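Local coordinates for protein homoprotocatechuate 2,3-dioxygenase (PDB 4Z6M) that catalyses the oxidative ring opening of homoprotocatechuate by dioxygen at a non-haem iron(II) held in a facial-triad site, at residues A19-V24 with H62-T67; K75-R80 with D154-V159; K110-A115 with P125-F130. The protein carries 1 engineered substitution. All blocks are in the same frame, centred on the assembly; numbering follows the deposited sequence.

All three contacts are largely buried, but contact 3 lies farthest from the centre of the chain, where a loop and partly exposed residues bring in water. Contacts 1 and 3 lie in one sheet, linked by the bond between Y20 and E127; strand 73-81 of contact 2 shares that sheet, whereas strand 152-160 belongs to the second one. Contact 1 is a true pair of strands, held by regular backbone hydrogen bonds; contact 2 joins the sheets through methionine and phenylalanine side chains, without a hydrogen bond across it; contact 3 packs a loop and the first residue of strand 115-119 against strand 125-129. The iron touches contact 2 alone, through H155.

Contact 1 (A19-V24 with H62-T67); sequences AYAELV and HNLVLT
The ring of Y20 lies across the edge of the H62 imidazole in an edge-to-face stack, with centroids 4.4 Å apart and planes at 80°. NE2 of H62 comes in over the middle of the phenol ring, while CD2 reaches Y20 CG at 3.4 Å. Strands 15-25 and 64-68 are the first and last of a βαβββ module, the unit of the glyoxalase fold, and here they run side by side in parallel. Y20 holds CG between its backbone N and carbonyl carbon (chi1 77°), which puts the ring root near H62; farther out, its OH is bonded to E127. V65 CG2 sits over one face of the imidazole, offset toward its rim.

Backbone bonds tie the strands: V65 N gives to A21 O at 2.9 Å, L23 N to V65 O, and T67 N to L23 O. Where strand 64-68 has not yet begun, the N63 side chain continues the pairing, its ND2 donating to A19 O at 3.0 Å almost in line with the carbonyl, while its OD1 binds S55. A bulge at N63 and L64, both opposite L53, marks this start.

Residues alternate between two faces. A21, L23, L64 and L66 make an apolar face in which L23 CD1 meets L64 CD1 at 3.9 Å; leucines suit it because Y35 of helix 28-38 packs on them. The face bearing E22, V24, V65 and T67 mixes valines with polar groups, and Q50 bonds to T67 OG1. A glutamate is long enough here to serve two partners: OE1 pairs with R117, and E22, extended with CG anti to its N (chi1 -176°), receives T67 OG1 on the anti lone pair of OE2 at 2.7 Å.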
loop_
_atom_site.group_PDB
_atom_site.type_symbol
_atom_site.label_atom_id
_atom_site.label_comp_id
_atom_site.label_asym_id
_atom_site.label_seq_id
_atom_site.Cartn_x
_atom_site.Cartn_y
_atom_site.Cartn_z
ATOM N N ALA A 19 4.222 4.248 -27.453
ATOM C CA ALA A 19 3.523 2.960 -27.624
ATOM C C ALA A 19 4.391 1.726 -27.456
ATOM O O ALA A 19 3.969 0.766 -26.820
ATOM C CB ALA A 19 2.821 2.897 -28.960
ATOM N N TYR A 20 5.580 1.705 -28.064
ATOM C CA TYR A 20 6.492 0.583 -27.827
ATOM C C TYR A 20 7.898 0.985 -28.188
ATOM O O TYR A 20 8.097 1.944 -28.935
ATOM C CB TYR A 20 6.068 -0.702 -28.598
ATOM C CG TYR A 20 6.391 -0.720 -30.090
ATOM C CD1 TYR A 20 5.474 -0.267 -31.022
ATOM C CD2 TYR A 20 7.598 -1.230 -30.554
ATOM C CE1 TYR A 20 5.752 -0.296 -32.389
ATOM C CE2 TYR A 20 7.880 -1.254 -31.912
ATOM C CZ TYR A 20 6.972 -0.772 -32.824
ATOM O OH TYR A 20 7.305 -0.811 -34.167
ATOM N N ALA A 21 8.863 0.243 -27.645
ATOM C CA ALA A 21 10.240 0.309 -28.124
ATOM C C ALA A 21 10.649 -1.047 -28.679
ATOM O O ALA A 21 10.252 -2.079 -28.162
ATOM C CB ALA A 21 11.204 0.735 -27.036
ATOM N N GLU A 22 11.501 -1.013 -29.704
ATOM C CA GLU A 22 12.199 -2.203 -30.195
ATOM C C GLU A 22 13.665 -2.080 -29.783
ATOM O O GLU A 22 14.354 -1.134 -30.204
ATOM C CB GLU A 22 12.072 -2.322 -31.725
ATOM C CG GLU A 22 12.715 -3.600 -32.235
ATOM C CD GLU A 22 12.633 -3.811 -33.734
ATOM O OE1 GLU A 22 12.183 -2.902 -34.478
ATOM O OE2 GLU A 22 12.987 -4.944 -34.164
ATOM N N LEU A 23 14.099 -2.986 -28.911
ATOM C CA LEU A 23 15.466 -3.081 -28.436
ATOM C C LEU A 23 16.153 -4.268 -29.075
ATOM O O LEU A 23 15.621 -5.375 -29.050
ATOM C CB LEU A 23 15.506 -3.234 -26.913
ATOM C CG LEU A 23 14.891 -2.102 -26.084
ATOM C CD1 LEU A 23 14.964 -2.472 -24.610
ATOM C CD2 LEU A 23 15.574 -0.769 -26.323
ATOM N N VAL A 24 17.370 -4.046 -29.574
ATOM C CA VAL A 24 18.230 -5.146 -29.976
ATOM C C VAL A 24 18.955 -5.647 -28.750
ATOM O O VAL A 24 19.496 -4.866 -27.954
ATOM C CB VAL A 24 19.215 -4.745 -31.093
ATOM C CG1 VAL A 24 20.105 -5.918 -31.457
ATOM C CG2 VAL A 24 18.440 -4.263 -32.318
ATOM N N HIS A 62 1.847 -4.919 -28.482
ATOM C CA HIS A 62 3.013 -4.983 -27.622
ATOM C C HIS A 62 3.447 -3.581 -27.192
ATOM O O HIS A 62 3.099 -2.585 -27.821
ATOM C CB HIS A 62 4.165 -5.671 -28.327
ATOM C CG HIS A 62 4.513 -5.033 -29.630
ATOM N ND1 HIS A 62 4.085 -5.533 -30.838
ATOM C CD2 HIS A 62 5.225 -3.920 -29.915
ATOM C CE1 HIS A 62 4.517 -4.757 -31.808
ATOM N NE2 HIS A 62 5.205 -3.763 -31.274
ATOM N N ASN A 63 4.229 -3.562 -26.126
ATOM C CA ASN A 63 4.934 -2.370 -25.648
ATOM C C ASN A 63 6.452 -2.484 -25.792
ATOM O O ASN A 63 7.167 -1.479 -25.614
ATOM C CB ASN A 63 4.625 -2.089 -24.192
ATOM C CG ASN A 63 3.161 -1.805 -23.930
ATOM O OD1 ASN A 63 2.538 -2.474 -23.091
ATOM N ND2 ASN A 63 2.604 -0.828 -24.624
ATOM N N LEU A 64 6.953 -3.692 -26.053
ATOM C CA LEU A 64 8.387 -3.913 -26.092
ATOM C C LEU A 64 8.647 -5.071 -27.043
ATOM O O LEU A 64 8.041 -6.130 -26.907
ATOM C CB LEU A 64 8.936 -4.210 -24.703
ATOM C CG LEU A 64 10.434 -4.323 -24.532
ATOM C CD1 LEU A 64 11.132 -3.003 -24.849
ATOM C CD2 LEU A 64 10.768 -4.746 -23.110
ATOM N N VAL A 65 9.527 -4.855 -28.018
ATOM C CA VAL A 65 10.007 -5.912 -28.899
ATOM C C VAL A 65 11.482 -6.103 -28.613
ATOM O O VAL A 65 12.273 -5.152 -28.714
ATOM C CB VAL A 65 9.796 -5.571 -30.390
ATOM C CG1 VAL A 65 10.201 -6.767 -31.251
ATOM C CG2 VAL A 65 8.350 -5.210 -30.642
ATOM N N LEU A 66 11.861 -7.322 -28.251
ATOM C CA LEU A 66 13.265 -7.687 -28.088
ATOM C C LEU A 66 13.675 -8.424 -29.358
ATOM O O LEU A 66 13.084 -9.450 -29.705
ATOM C CB LEU A 66 13.467 -8.593 -26.879
ATOM C CG LEU A 66 12.868 -8.104 -25.563
ATOM C CD1 LEU A 66 13.072 -9.154 -24.481
ATOM C CD2 LEU A 66 13.437 -6.743 -25.173
ATOM N N THR A 67 14.677 -7.891 -30.062
ATOM C CA THR A 67 15.133 -8.445 -31.341
ATOM C C THR A 67 16.579 -8.873 -31.177
ATOM O O THR A 67 17.420 -8.074 -30.811
ATOM C CB THR A 67 14.973 -7.415 -32.469
ATOM O OG1 THR A 67 13.590 -7.126 -32.665
ATOM C CG2 THR A 67 15.578 -7.906 -33.771
#

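Contact 2 (K75-R80 with D154-V159); sequences KAMAFR and DHFNQV. With FE2 (Fe (II) ion), chain E.
At the seam between two βαβββ modules, the F156 ring of strand 152-160 is held among M77, A78 and F79 of strand 73-81. These strands belong to different sheets, so side chains, with the A78 carbonyl at the edge of the F156 ring and in its plane, bridge the 9.1 Å between their axes, and no hydrogen bond crosses. M77 CB lies over one face of the F156 ring, 4.0 Å from its centroid, in a CH-pi contact; SD stands obliquely to it in a Met-aromatic contact, and the bend at chi3 (-39°) brings CE to 3.4 Å from F156 CB. A flexible thioether suits this place, since one chain can follow both the ring and the stem of the phenylalanine; CE also touches the Q158 amide, whose OE1 is hydrogen-bonded to Y126 and T202. F156 turns its rim to F79 in an offset edge-to-face pair with planes at 86°, CD2 lying 3.8 Å from F79 CZ.

While F156 and Q158 point toward strand 73-81, H155 serves the metal. H155 NE2 binds the iron at 2.2 Å, and its ND1 donates in the ring plane to D154 OD2 at 2.7 Å, which fixes the rotation of the imidazole. Three waters also bind the iron, one receiving N157 ND2. H155, H214 and E267 make up the two-histidine, one-carboxylate facial triad characteristic of extradiol dioxygenases.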
loop_
_atom_site.group_PDB
_atom_site.type_symbol
_atom_site.label_atom_id
_atom_site.label_comp_id
_atom_site.label_asym_id
_atom_site.label_seq_id
_atom_site.Cartn_x
_atom_site.Cartn_y
_atom_site.Cartn_z
ATOM N N LYS A 75 16.499 0.050 -31.607
ATOM C CA LYS A 75 16.170 -0.008 -33.034
ATOM C C LYS A 75 15.063 0.961 -33.426
ATOM O O LYS A 75 15.120 1.568 -34.499
ATOM C CB LYS A 75 15.818 -1.452 -33.450
ATOM C CG LYS A 75 15.613 -1.648 -34.932
ATOM C CD LYS A 75 15.726 -3.097 -35.344
ATOM C CE LYS A 75 15.440 -3.211 -36.839
ATOM N NZ LYS A 75 16.041 -4.431 -37.424
ATOM N N ALA A 76 14.070 1.146 -32.539
ATOM C CA ALA A 76 12.992 2.096 -32.819
ATOM C C ALA A 76 12.258 2.435 -31.549
ATOM O O ALA A 76 12.009 1.562 -30.709
ATOM C CB ALA A 76 12.002 1.528 -33.810
ATOM N N MET A 77 11.919 3.714 -31.424
ATOM C CA MET A 77 10.980 4.172 -30.407
ATOM C C MET A 77 9.732 4.640 -31.111
ATOM O O MET A 77 9.792 5.492 -31.992
ATOM C CB MET A 77 11.619 5.256 -29.514
ATOM C CG MET A 77 12.360 6.338 -30.218
ATOM S SD MET A 77 13.496 7.292 -29.167
ATOM C CE MET A 77 12.632 7.442 -27.759
ATOM N N ALA A 78 8.600 3.999 -30.784
ATOM C CA ALA A 78 7.384 4.122 -31.568
ATOM C C ALA A 78 6.328 4.883 -30.809
ATOM O O ALA A 78 6.077 4.615 -29.616
ATOM C CB ALA A 78 6.842 2.748 -31.954
ATOM N N PHE A 79 5.673 5.794 -31.532
ATOM C CA PHE A 79 4.537 6.555 -31.044
ATOM C C PHE A 79 3.323 6.214 -31.884
ATOM O O PHE A 79 3.414 6.127 -33.108
ATOM C CB PHE A 79 4.817 8.048 -31.178
ATOM C CG PHE A 79 6.018 8.502 -30.406
ATOM C CD1 PHE A 79 5.911 8.895 -29.095
ATOM C CD2 PHE A 79 7.278 8.519 -30.990
ATOM C CE1 PHE A 79 7.016 9.309 -28.366
ATOM C CE2 PHE A 79 8.406 8.938 -30.272
ATOM C CZ PHE A 79 8.271 9.320 -28.950
ATOM N N ARG A 80 2.192 5.978 -31.218
ATOM C CA ARG A 80 0.939 5.797 -31.933
ATOM C C ARG A 80 0.324 7.145 -32.271
ATOM O O ARG A 80 0.354 8.070 -31.454
ATOM C CB ARG A 80 -0.025 4.925 -31.150
ATOM C CG ARG A 80 -1.115 4.333 -32.019
ATOM C CD ARG A 80 -2.037 3.373 -31.300
ATOM N NE ARG A 80 -2.894 2.725 -32.262
ATOM C CZ ARG A 80 -4.107 2.244 -32.032
ATOM N NH1 ARG A 80 -4.659 2.281 -30.830
ATOM N NH2 ARG A 80 -4.780 1.723 -33.035
ATOM N N ASP A 154 5.046 3.891 -19.903
ATOM C CA ASP A 154 4.869 5.315 -19.605
ATOM C C ASP A 154 5.631 6.300 -20.487
ATOM O O ASP A 154 5.026 7.285 -20.950
ATOM C CB ASP A 154 5.165 5.635 -18.157
ATOM C CG ASP A 154 4.679 7.038 -17.798
ATOM O OD1 ASP A 154 3.452 7.228 -17.630
ATOM O OD2 ASP A 154 5.515 7.960 -17.766
ATOM N N HIS A 155 6.923 6.081 -20.727
ATOM C CA HIS A 155 7.681 7.047 -21.491
ATOM C C HIS A 155 9.027 6.507 -21.943
ATOM O O HIS A 155 9.489 5.455 -21.494
ATOM C CB HIS A 155 7.911 8.346 -20.670
ATOM C CG HIS A 155 8.746 8.190 -19.425
ATOM N ND1 HIS A 155 8.195 7.966 -18.183
ATOM C CD2 HIS A 155 10.078 8.328 -19.215
ATOM C CE1 HIS A 155 9.157 7.952 -17.273
ATOM N NE2 HIS A 155 10.310 8.173 -17.877
ATOM N N PHE A 156 9.658 7.272 -22.829
ATOM C CA PHE A 156 11.050 7.127 -23.190
ATOM C C PHE A 156 11.843 8.290 -22.633
ATOM O O PHE A 156 11.290 9.347 -22.321
ATOM C CB PHE A 156 11.218 7.148 -24.722
ATOM C CG PHE A 156 10.269 6.231 -25.468
ATOM C CD1 PHE A 156 10.194 4.867 -25.176
ATOM C CD2 PHE A 156 9.461 6.740 -26.476
ATOM C CE1 PHE A 156 9.356 4.045 -25.902
ATOM C CE2 PHE A 156 8.620 5.915 -27.195
ATOM C CZ PHE A 156 8.568 4.582 -26.896
ATOM N N ASN A 157 13.161 8.123 -22.568
ATOM C CA ASN A 157 14.046 9.230 -22.221
ATOM C C ASN A 157 15.300 9.127 -23.095
ATOM O O ASN A 157 15.916 8.068 -23.154
ATOM C CB ASN A 157 14.383 9.200 -20.727
ATOM C CG ASN A 157 15.168 10.417 -20.277
ATOM O OD1 ASN A 157 16.245 10.702 -20.790
ATOM N ND2 ASN A 157 14.617 11.150 -19.300
ATOM N N GLN A 158 15.606 10.218 -23.797
ATOM C CA GLN A 158 16.664 10.307 -24.817
ATOM C C GLN A 158 17.813 11.172 -24.324
ATOM O O GLN A 158 17.581 12.250 -23.778
ATOM C CB GLN A 158 16.071 10.963 -26.047
ATOM C CG GLN A 158 14.864 10.246 -26.616
ATOM C CD GLN A 158 14.180 11.011 -27.713
ATOM O OE1 GLN A 158 12.967 11.143 -27.750
ATOM N NE2 GLN A 158 14.971 11.534 -28.626
ATOM N N VAL A 159 19.043 10.736 -24.550
ATOM C CA VAL A 159 20.202 11.577 -24.294
ATOM C C VAL A 159 20.595 12.299 -25.586
ATOM O O VAL A 159 20.805 11.669 -26.627
ATOM C CB VAL A 159 21.412 10.767 -23.780
ATOM C CG1 VAL A 159 22.521 11.711 -23.350
ATOM C CG2 VAL A 159 21.062 9.809 -22.652
HETATM FE FE FE2 E . 12.123 8.717 -16.723
HETATM O O HOH W 1 12.176 10.554 -17.856
HETATM O O HOH W 2 10.924 9.559 -15.139
HETATM O O HOH W 3 13.797 9.559 -15.551
#

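Contact 3 (K110-A115 with P125-F130); sequences KGIGDA and PYEFFF
This is a mainly apolar contact between a loop and a strand, in which I112 of the loop before strand 115-119 and A115, that strand's first residue, pack on E127 and F129 of strand 125-129. I112 brings two methyls to one phenylalanine. CD1 stands over a face of the F129 ring, 3.8 Å from the centroid and 14° off the ring normal, offset toward the CE2 and CZ side, and CG2 rests 3.7 Å from F129 CB. The two side chains cross at about a right angle. A branched isoleucine suits this job because its two arms reach the ring and its stem together; in F129, chi1 of 73° sets CG between the backbone N and carbonyl carbon, where I112 CG2 meets it at 3.7 Å.

Strands 115-119 and 125-129 are the last two of the second βαβββ module and antiparallel neighbours in the sheet. The methyl of A115 lies 4.1 Å from F129 CB and 3.8 Å from E127 CD, small enough to sit close beside the carboxylate. That group is buried yet well supplied with partners: R117 forms a salt bridge to OE1, and the hydroxyl of Y20 is bonded to OE2. Such neighbours would probably keep E127 ionised.

Just before A115, at D114, a water bridges the two chains, since no direct hydrogen bond spans them. It donates to D114 O at 2.6 Å and accepts from F130 N at 2.8 Å. The D114 carboxylate itself pairs with R103, while the F130 ring makes a cation-pi contact with R80 and packs on P278 of the second subunit.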
loop_
_atom_site.group_PDB
_atom_site.type_symbol
_atom_site.label_atom_id
_atom_site.label_comp_id
_atom_site.label_asym_id
_atom_site.label_seq_id
_atom_site.Cartn_x
_atom_site.Cartn_y
_atom_site.Cartn_z
ATOM N N LYS A 110 5.934 -7.531 -36.109
ATOM C CA LYS A 110 4.628 -8.182 -36.034
ATOM C C LYS A 110 3.659 -7.354 -35.184
ATOM O O LYS A 110 4.056 -6.731 -34.185
ATOM C CB LYS A 110 4.780 -9.575 -35.446
ATOM C CG LYS A 110 5.441 -10.544 -36.388
ATOM C CD LYS A 110 5.528 -11.934 -35.777
ATOM C CE LYS A 110 6.077 -12.962 -36.760
ATOM N NZ LYS A 110 7.354 -12.535 -37.408
ATOM N N GLY A 111 2.388 -7.331 -35.588
ATOM C CA GLY A 111 1.348 -6.687 -34.793
ATOM C C GLY A 111 1.243 -5.195 -34.991
ATOM O O GLY A 111 0.418 -4.558 -34.343
ATOM N N ILE A 112 2.074 -4.637 -35.888
ATOM C CA ILE A 112 1.935 -3.276 -36.364
ATOM C C ILE A 112 1.705 -3.290 -37.862
ATOM O O ILE A 112 2.354 -4.057 -38.579
ATOM C CB ILE A 112 3.189 -2.444 -36.044
ATOM C CG1 ILE A 112 3.543 -2.541 -34.557
ATOM C CG2 ILE A 112 2.978 -1.005 -36.493
ATOM C CD1 ILE A 112 2.623 -1.750 -33.652
ATOM N N GLY A 113 0.758 -2.463 -38.294
ATOM C CA GLY A 113 0.424 -2.267 -39.695
ATOM C C GLY A 113 1.230 -1.132 -40.314
ATOM O O GLY A 113 2.415 -0.990 -40.037
ATOM N N ASP A 114 0.573 -0.323 -41.142
ATOM C CA ASP A 114 1.231 0.739 -41.894
ATOM C C ASP A 114 2.041 1.612 -40.930
ATOM O O ASP A 114 1.512 2.134 -39.949
ATOM C CB ASP A 114 0.156 1.522 -42.655
ATOM C CG ASP A 114 0.698 2.709 -43.408
ATOM O OD1 ASP A 114 1.788 2.593 -43.993
ATOM O OD2 ASP A 114 0.008 3.768 -43.416
ATOM N N ALA A 115 3.338 1.729 -41.196
ATOM C CA ALA A 115 4.252 2.367 -40.250
ATOM C C ALA A 115 5.314 3.164 -40.982
ATOM O O ALA A 115 5.794 2.747 -42.031
ATOM C CB ALA A 115 4.910 1.343 -39.344
ATOM N N PRO A 125 15.759 6.895 -34.034
ATOM C CA PRO A 125 14.876 6.120 -34.898
ATOM C C PRO A 125 13.467 6.163 -34.314
ATOM O O PRO A 125 13.120 5.352 -33.444
ATOM C CB PRO A 125 15.486 4.721 -34.857
ATOM C CG PRO A 125 16.146 4.637 -33.532
ATOM C CD PRO A 125 16.613 6.033 -33.195
ATOM N N TYR A 126 12.667 7.094 -34.798
ATOM C CA TYR A 126 11.263 7.194 -34.402
ATOM C C TYR A 126 10.394 6.370 -35.342
ATOM O O TYR A 126 10.641 6.348 -36.550
ATOM C CB TYR A 126 10.795 8.644 -34.438
ATOM C CG TYR A 126 11.067 9.515 -33.221
ATOM C CD1 TYR A 126 11.910 9.130 -32.180
ATOM C CD2 TYR A 126 10.399 10.717 -33.099
ATOM C CE1 TYR A 126 12.069 9.944 -31.050
ATOM C CE2 TYR A 126 10.560 11.534 -31.985
ATOM C CZ TYR A 126 11.402 11.147 -30.966
ATOM O OH TYR A 126 11.522 11.939 -29.849
ATOM N N GLU A 127 9.353 5.721 -34.794
ATOM C CA GLU A 127 8.292 5.144 -35.615
ATOM C C GLU A 127 6.956 5.822 -35.296
ATOM O O GLU A 127 6.675 6.116 -34.140
ATOM C CB GLU A 127 8.145 3.632 -35.392
ATOM C CG GLU A 127 7.066 3.006 -36.283
ATOM C CD GLU A 127 6.935 1.503 -36.112
ATOM O OE1 GLU A 127 7.752 0.744 -36.722
ATOM O OE2 GLU A 127 6.025 1.085 -35.360
ATOM N N PHE A 128 6.151 6.032 -36.327
ATOM C CA PHE A 128 4.771 6.465 -36.205
ATOM C C PHE A 128 3.888 5.445 -36.895
ATOM O O PHE A 128 4.147 5.037 -38.038
ATOM C CB PHE A 128 4.594 7.826 -36.850
ATOM C CG PHE A 128 5.466 8.877 -36.239
ATOM C CD1 PHE A 128 5.049 9.548 -35.102
ATOM C CD2 PHE A 128 6.744 9.112 -36.730
ATOM C CE1 PHE A 128 5.868 10.477 -34.489
ATOM C CE2 PHE A 128 7.568 10.045 -36.126
ATOM C CZ PHE A 128 7.126 10.731 -35.009
ATOM N N PHE A 129 2.838 5.037 -36.196
ATOM C CA PHE A 129 1.890 4.049 -36.740
ATOM C C PHE A 129 0.517 4.324 -36.131
ATOM O O PHE A 129 0.438 4.888 -35.026
ATOM C CB PHE A 129 2.334 2.617 -36.421
ATOM C CG PHE A 129 2.140 2.245 -34.973
ATOM C CD1 PHE A 129 3.118 2.534 -34.045
ATOM C CD2 PHE A 129 0.933 1.696 -34.533
ATOM C CE1 PHE A 129 2.912 2.264 -32.700
ATOM C CE2 PHE A 129 0.732 1.414 -33.189
ATOM C CZ PHE A 129 1.718 1.694 -32.278
ATOM N N PHE A 130 -0.533 3.918 -36.845
ATOM C CA PHE A 130 -1.880 3.800 -36.276
ATOM C C PHE A 130 -2.303 2.328 -36.132
ATOM O O PHE A 130 -2.682 1.886 -35.034
ATOM C CB PHE A 130 -2.920 4.552 -37.105
ATOM C CG PHE A 130 -4.314 4.268 -36.661
ATOM C CD1 PHE A 130 -4.826 4.894 -35.544
ATOM C CD2 PHE A 130 -5.069 3.290 -37.296
ATOM C CE1 PHE A 130 -6.093 4.586 -35.096
ATOM C CE2 PHE A 130 -6.337 2.990 -36.869
ATOM C CZ PHE A 130 -6.847 3.631 -35.762
HETATM O O HOH W 4 -0.968 2.794 -39.422
#